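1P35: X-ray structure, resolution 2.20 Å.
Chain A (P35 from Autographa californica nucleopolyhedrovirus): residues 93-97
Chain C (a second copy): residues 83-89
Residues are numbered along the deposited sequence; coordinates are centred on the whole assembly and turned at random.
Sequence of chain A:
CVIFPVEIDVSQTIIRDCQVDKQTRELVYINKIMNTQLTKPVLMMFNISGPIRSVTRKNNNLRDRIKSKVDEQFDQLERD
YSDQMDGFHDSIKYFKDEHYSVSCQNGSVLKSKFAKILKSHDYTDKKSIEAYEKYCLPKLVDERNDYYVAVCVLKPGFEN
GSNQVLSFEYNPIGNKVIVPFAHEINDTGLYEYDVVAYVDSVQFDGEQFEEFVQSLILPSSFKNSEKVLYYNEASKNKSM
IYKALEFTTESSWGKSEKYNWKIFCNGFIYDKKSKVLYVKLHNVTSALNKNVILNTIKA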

ATOM      1  N   LYS A  93       1.893   2.925  -7.606  1.00 74.31           N
ATOM      2  CA  LYS A  93       1.183   4.168  -7.311  1.00 82.14           C
ATOM      3  C   LYS A  93       1.927   5.271  -8.060  1.00 69.47           C
ATOM      4  O   LYS A  93       3.138   5.437  -7.922  1.00 71.16           O
ATOM      5  CB  LYS A  93       1.134   4.460  -5.796  1.00 83.12           C
ATOM      6  CG  LYS A  93      -0.090   3.849  -5.051  1.00 85.20           C
ATOM      7  CD  LYS A  93      -0.056   4.156  -3.551  1.00 50.79           C
ATOM      8  CE  LYS A  93      -1.345   3.782  -2.818  1.00 67.84           C
ATOM      9  NZ  LYS A  93      -1.709   2.352  -2.851  1.00 68.90           N
ATOM     10  N   TYR A  94       1.203   6.000  -8.887  1.00 52.21           N
ATOM     11  CA  TYR A  94       1.814   7.040  -9.661  1.00 49.24           C
ATOM     12  C   TYR A  94       0.951   8.273  -9.845  1.00 53.13           C
ATOM     13  O   TYR A  94       1.447   9.386  -9.844  1.00 62.37           O
ATOM     14  CB  TYR A  94       2.225   6.471 -11.017  1.00 50.70           C
ATOM     15  CG  TYR A  94       2.487   7.531 -12.050  1.00 50.45           C
ATOM     16  CD1 TYR A  94       1.456   8.045 -12.830  1.00 59.95           C
ATOM     17  CD2 TYR A  94       3.757   8.078 -12.195  1.00 70.24           C
ATOM     18  CE1 TYR A  94       1.685   9.089 -13.734  1.00 60.81           C
ATOM     19  CE2 TYR A  94       3.998   9.115 -13.089  1.00 81.26           C
ATOM     20  CZ  TYR A  94       2.965   9.618 -13.851  1.00 68.25           C
ATOM     21  OH  TYR A  94       3.223  10.666 -14.706  1.00 71.78           O
ATOM     22  N   PHE A  95      -0.344   8.085 -10.011  1.00 50.26           N
ATOM     23  CA  PHE A  95      -1.188   9.241 -10.231  1.00 48.74           C
ATOM     24  C   PHE A  95      -1.552   9.897  -8.899  1.00 52.10           C
ATOM     25  O   PHE A  95      -2.027   9.221  -7.978  1.00 42.99           O
ATOM     26  CB  PHE A  95      -2.461   8.839 -10.980  1.00 43.92           C
ATOM     27  CG  PHE A  95      -2.227   8.153 -12.305  1.00 60.41           C
ATOM     28  CD1 PHE A  95      -2.036   8.901 -13.469  1.00 54.14           C
ATOM     29  CD2 PHE A  95      -2.352   6.759 -12.418  1.00 61.50           C
ATOM     30  CE1 PHE A  95      -1.994   8.290 -14.734  1.00 49.92           C
ATOM     31  CE2 PHE A  95      -2.315   6.123 -13.679  1.00 43.15           C
ATOM     32  CZ  PHE A  95      -2.139   6.901 -14.840  1.00 55.75           C
ATOM     33  N   LYS A  96      -1.329  11.206  -8.780  1.00 56.94           N
ATOM     34  CA  LYS A  96      -1.669  11.865  -7.525  1.00 61.26           C
ATOM     35  C   LYS A  96      -3.180  12.054  -7.398  1.00 53.12           C
ATOM     36  O   LYS A  96      -3.877  12.219  -8.392  1.00 35.17           O
ATOM     37  CB  LYS A  96      -1.008  13.246  -7.402  1.00 52.76           C
ATOM     38  CG  LYS A  96      -1.515  14.299  -8.397  1.00 55.89           C
ATOM     39  CD  LYS A  96      -0.944  15.695  -8.069  1.00 70.88           C
ATOM     40  CE  LYS A  96      -0.934  16.614  -9.304  1.00 82.21           C
ATOM     41  NZ  LYS A  96      -2.259  16.762  -9.966  1.00 71.89           N
ATOM     42  N   ASP A  97      -3.676  12.013  -6.171  1.00 30.14           N
ATOM     43  CA  ASP A  97      -5.095  12.249  -5.938  1.00 22.95           C
ATOM     44  C   ASP A  97      -5.560  13.632  -6.409  1.00 40.00           C
ATOM     45  O   ASP A  97      -4.846  14.632  -6.229  1.00 48.86           O
ATOM     46  CB  ASP A  97      -5.420  12.163  -4.439  1.00 32.46           C
ATOM     47  CG  ASP A  97      -5.086  10.816  -3.836  1.00 41.93           C
ATOM     48  OD1 ASP A  97      -5.206   9.786  -4.544  1.00 64.63           O
ATOM     49  OD2 ASP A  97      -4.725  10.788  -2.638  1.00 65.14           O
TER
ATOM     50  N   ASP C  83       2.358  16.488  -0.370  1.00 61.06           N
ATOM     51  CA  ASP C  83       1.776  16.758  -1.690  1.00 76.42           C
ATOM     52  C   ASP C  83       2.847  16.359  -2.691  1.00 90.88           C
ATOM     53  O   ASP C  83       3.672  17.193  -3.094  1.00100.00           O
ATOM     54  CB  ASP C  83       1.516  18.247  -1.901  1.00 93.09           C
ATOM     55  CG  ASP C  83       0.567  18.816  -0.900  1.00 95.61           C
ATOM     56  OD1 ASP C  83      -0.620  18.416  -0.929  1.00 94.50           O
ATOM     57  OD2 ASP C  83       1.024  19.655  -0.086  1.00 86.36           O
ATOM     58  N   GLN C  84       2.850  15.099  -3.096  1.00100.40           N
ATOM     59  CA  GLN C  84       3.861  14.645  -4.042  1.00100.00           C
ATOM     60  C   GLN C  84       3.221  14.534  -5.422  1.00100.00           C
ATOM     61  O   GLN C  84       2.209  13.836  -5.598  1.00 98.02           O
ATOM     62  CB  GLN C  84       4.440  13.318  -3.540  1.00 95.55           C
ATOM     63  CG  GLN C  84       4.997  13.478  -2.110  1.00 90.20           C
ATOM     64  CD  GLN C  84       5.137  12.156  -1.366  1.00100.00           C
ATOM     65  OE1 GLN C  84       4.419  11.190  -1.675  1.00100.00           O
ATOM     66  NE2 GLN C  84       6.024  12.115  -0.349  1.00 94.94           N
ATOM     67  N   MET C  85       3.795  15.250  -6.394  1.00100.45           N
ATOM     68  CA  MET C  85       3.254  15.257  -7.761  1.00100.45           C
ATOM     69  C   MET C  85       3.199  13.875  -8.444  1.00100.00           C
ATOM     70  O   MET C  85       3.221  12.818  -7.780  1.00100.00           O
ATOM     71  CB  MET C  85       4.016  16.275  -8.661  1.00 99.19           C
ATOM     72  CG  MET C  85       5.558  16.101  -8.837  1.00 99.30           C
ATOM     73  SD  MET C  85       6.652  16.643  -7.443  1.00100.00           S
ATOM     74  CE  MET C  85       8.349  16.520  -8.228  1.00 83.49           C
ATOM     75  N   ASP C  86       3.085  13.899  -9.772  1.00100.00           N
ATOM     76  CA  ASP C  86       3.038  12.681 -10.587  1.00100.00           C
ATOM     77  C   ASP C  86       4.477  12.251 -10.972  1.00100.00           C
ATOM     78  O   ASP C  86       5.170  12.971 -11.725  1.00100.00           O
ATOM     79  CB  ASP C  86       2.185  12.908 -11.870  1.00 98.36           C
ATOM     80  CG  ASP C  86       0.707  12.437 -11.730  1.00 92.04           C
ATOM     81  OD1 ASP C  86      -0.064  13.010 -10.922  1.00 99.34           O
ATOM     82  OD2 ASP C  86       0.313  11.486 -12.454  1.00 85.36           O
ATOM     83  N   GLY C  87       4.899  11.094 -10.434  1.00 80.48           N
ATOM     84  CA  GLY C  87       6.216  10.502 -10.688  1.00 86.73           C
ATOM     85  C   GLY C  87       7.455  11.326 -11.064  1.00100.00           C
ATOM     86  O   GLY C  87       8.013  12.054 -10.223  1.00100.00           O
ATOM     87  N   PHE C  88       7.904  11.206 -12.321  1.00100.00           N
ATOM     88  CA  PHE C  88       9.101  11.929 -12.792  1.00100.45           C
ATOM     89  C   PHE C  88       9.032  13.476 -12.699  1.00100.00           C
ATOM     90  O   PHE C  88       8.008  14.088 -13.047  1.00100.00           O
ATOM     91  CB  PHE C  88       9.447  11.500 -14.257  1.00 89.37           C
ATOM     92  N   HIS C  89      10.130  14.084 -12.221  1.00100.45           N
ATOM     93  CA  HIS C  89      10.272  15.548 -12.104  1.00 96.29           C
ATOM     94  C   HIS C  89      11.543  15.925 -12.869  1.00 98.48           C
ATOM     95  O   HIS C  89      12.259  15.044 -13.373  1.00 98.90           O
ATOM     96  CB  HIS C  89      10.405  15.979 -10.631  1.00 84.12           C
TER

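Two loops with no regular secondary structure can still pair closely when one acidic side chain reaches a backbone amide of the other chain, and this contact between two copies of P35 illustrates the principle. The backbones come nearest where the CA atoms of Phe95(A) and Asp86(C) lie 5.5 Å apart, and where the CA atoms of Tyr94(A) and Gly87(C) lie 5.7 Å apart. The contact is small, burying 293 Å² in all, and Asp86(C) contributes the largest share.

Its CA-to-CB bond points sideways, but the carboxylate swings closer, with chi1 at -96°, between the usual wells. OD1 of Asp86(C) accepts a nearly straight hydrogen bond from N of Lys96(A), at 3.1 Å and 172°. OD2 of Asp86(C) lies 3.0 Å from CE1 of Tyr94(A) and 3.5 Å from CA of Phe95(A). Aspartate suits this place because its short side chain offers two oxygens to neighbouring residues at once.

Lys96(A) lays its aliphatic part along the loop, CB lying 3.7 Å from O of Gln84(C). Its NZ stays 4.5 Å from OD1 of Asp86(C), so the opposite charges are near each other without forming a salt bridge. The Tyr94(A) ring brings CE2 to 3.4 Å from N of Gly87(C); here glycine matters, since an ideal CB would sit 2.4 Å from that same CE2.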